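Local coordinates for major mite allergen Der p 23 (Dermatophagoides pteronyssinus, PDB 4ZCE), which is a secreted, IgE-binding major allergen of the house dust mite with a peritrophin-like fold, yet does not bind chitin in vitro, at residues 21-26 with 32-37. Residues are numbered along the deposited sequence; the frame is centred on the assembly and turned at random.
Sequences HKFYIC and VHKDCP. With EDO (1,2-ethanediol), chain C.
H33 lays its imidazole almost flat on the ring of Y24, an offset stack with centroids 4.2 Å apart and planes at 8°. With chi1 at -156°, H33 CG lies roughly opposite the backbone N, and the ring comes back toward the neighbouring strand; its CD2 edge faces F23 O, which lies in the ring plane, and NE2 is hydrogen-bonded to D16.

K22 runs beside D35, extended beyond CG, and crosses H33 at an angle. Its CB rests 3.3 Å from K34 O, CG reaches D35 OD1, CD touches both H33 NE2 and ethanediol O1, CE comes 3.3 Å from D35 OD1, and NZ donates a hydrogen bond to ethanediol O1, 3.0 Å away. The diol, probably from the crystallisation liquor, donates a hydrogen bond from O2 to D35 OD2, bridging two charges too far apart for a salt bridge.

These strands form the antiparallel hairpin 22-27/30-35 of the peritrophin-A (chitin-binding type-2) domain, within the region important for IgE binding. F23 and K34 are a hydrogen-bonded pair, with K34 N to F23 O at 2.8 Å. On the face carrying F23 and I25, K34 CB sits over the F23 ring, 3.4 Å from CZ, while K34 CG meets I25 CD1. C36 SG, in a disulfide with C49, approaches that ring obliquely, and W42 stacks on it.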
# COMPACT_ATOMS: atom_id res chain seq x y z
N HIS A 21 -7.56 -5.00 -5.20
CA HIS A 21 -6.44 -5.19 -4.28
C HIS A 21 -5.11 -4.72 -4.87
O HIS A 21 -4.07 -4.85 -4.22
CB HIS A 21 -6.29 -6.66 -3.90
CG HIS A 21 -7.56 -7.27 -3.39
ND1 HIS A 21 -8.34 -8.10 -4.16
CD2 HIS A 21 -8.18 -7.16 -2.19
CE1 HIS A 21 -9.40 -8.47 -3.46
NE2 HIS A 21 -9.33 -7.91 -2.27
N LYS A 22 -5.13 -4.21 -6.10
CA LYS A 22 -3.89 -3.85 -6.77
C LYS A 22 -3.97 -2.41 -7.26
O LYS A 22 -5.02 -1.78 -7.23
CB LYS A 22 -3.61 -4.80 -7.93
CG LYS A 22 -3.45 -6.26 -7.48
CD LYS A 22 -3.03 -7.16 -8.62
CE LYS A 22 -2.89 -8.60 -8.16
NZ LYS A 22 -2.43 -9.49 -9.24
N PHE A 23 -2.82 -1.89 -7.68
CA PHE A 23 -2.74 -0.55 -8.24
C PHE A 23 -1.48 -0.41 -9.07
O PHE A 23 -0.65 -1.32 -9.12
CB PHE A 23 -2.80 0.51 -7.12
CG PHE A 23 -1.69 0.40 -6.09
CD1 PHE A 23 -1.74 -0.54 -5.09
CD2 PHE A 23 -0.60 1.26 -6.14
CE1 PHE A 23 -0.72 -0.62 -4.14
CE2 PHE A 23 0.42 1.18 -5.17
CZ PHE A 23 0.34 0.24 -4.18
N TYR A 24 -1.33 0.74 -9.72
CA TYR A 24 -0.17 1.03 -10.52
C TYR A 24 0.53 2.28 -10.02
O TYR A 24 -0.11 3.27 -9.67
CB TYR A 24 -0.56 1.22 -11.99
CG TYR A 24 -1.04 -0.05 -12.66
CD1 TYR A 24 -2.39 -0.34 -12.75
CD2 TYR A 24 -0.14 -0.96 -13.20
CE1 TYR A 24 -2.85 -1.50 -13.37
CE2 TYR A 24 -0.58 -2.12 -13.83
CZ TYR A 24 -1.94 -2.38 -13.90
OH TYR A 24 -2.36 -3.55 -14.52
N ILE A 25 1.85 2.24 -10.00
CA ILE A 25 2.64 3.42 -9.69
C ILE A 25 3.36 3.84 -10.96
O ILE A 25 4.05 3.03 -11.59
CB ILE A 25 3.68 3.16 -8.57
CG1 ILE A 25 2.99 2.60 -7.33
CG2 ILE A 25 4.41 4.45 -8.25
CD1 ILE A 25 3.96 2.22 -6.20
N CYS A 26 3.16 5.10 -11.34
CA CYS A 26 3.81 5.67 -12.52
C CYS A 26 4.98 6.55 -12.12
O CYS A 26 4.87 7.37 -11.21
CB CYS A 26 2.81 6.47 -13.36
SG CYS A 26 1.58 5.42 -14.21
N VAL A 32 4.54 0.46 -12.69
CA VAL A 32 4.82 -0.74 -11.91
C VAL A 32 3.53 -1.18 -11.24
O VAL A 32 2.85 -0.38 -10.61
CB VAL A 32 5.88 -0.44 -10.85
CG1 VAL A 32 5.98 -1.57 -9.80
CG2 VAL A 32 7.22 -0.19 -11.55
N HIS A 33 3.20 -2.46 -11.37
CA HIS A 33 1.99 -3.04 -10.80
C HIS A 33 2.28 -3.48 -9.36
O HIS A 33 3.25 -4.20 -9.10
CB HIS A 33 1.60 -4.26 -11.64
CG HIS A 33 0.16 -4.63 -11.55
ND1 HIS A 33 -0.34 -5.75 -12.17
CD2 HIS A 33 -0.89 -4.03 -10.95
CE1 HIS A 33 -1.64 -5.83 -11.95
NE2 HIS A 33 -2.00 -4.80 -11.21
N LYS A 34 1.43 -3.05 -8.43
CA LYS A 34 1.64 -3.30 -6.99
C LYS A 34 0.43 -3.95 -6.33
O LYS A 34 -0.70 -3.83 -6.81
CB LYS A 34 1.91 -1.99 -6.26
CG LYS A 34 3.25 -1.34 -6.60
CD LYS A 34 4.39 -2.25 -6.23
CE LYS A 34 5.65 -1.46 -5.96
NZ LYS A 34 6.81 -2.36 -5.71
N ASP A 35 0.68 -4.63 -5.22
CA ASP A 35 -0.36 -5.23 -4.37
C ASP A 35 -0.57 -4.42 -3.11
O ASP A 35 0.39 -3.96 -2.50
CB ASP A 35 0.06 -6.63 -3.93
CG ASP A 35 0.24 -7.57 -5.09
OD1 ASP A 35 -0.75 -7.84 -5.78
OD2 ASP A 35 1.37 -8.06 -5.30
N CYS A 36 -1.82 -4.27 -2.70
CA CYS A 36 -2.11 -3.76 -1.36
C CYS A 36 -1.84 -4.86 -0.35
O CYS A 36 -2.00 -6.04 -0.66
CB CYS A 36 -3.57 -3.33 -1.24
SG CYS A 36 -3.93 -1.74 -2.04
N PRO A 37 -1.51 -4.48 0.89
CA PRO A 37 -1.16 -5.47 1.92
C PRO A 37 -2.39 -6.00 2.68
O PRO A 37 -3.42 -5.34 2.73
CB PRO A 37 -0.30 -4.66 2.88
CG PRO A 37 -0.88 -3.28 2.78
CD PRO A 37 -1.24 -3.11 1.34
C1 EDO C . 0.70 -7.60 -8.93
O1 EDO C . 0.08 -8.13 -10.09
C2 EDO C . 1.22 -8.83 -8.25
O2 EDO C . 2.53 -8.52 -7.85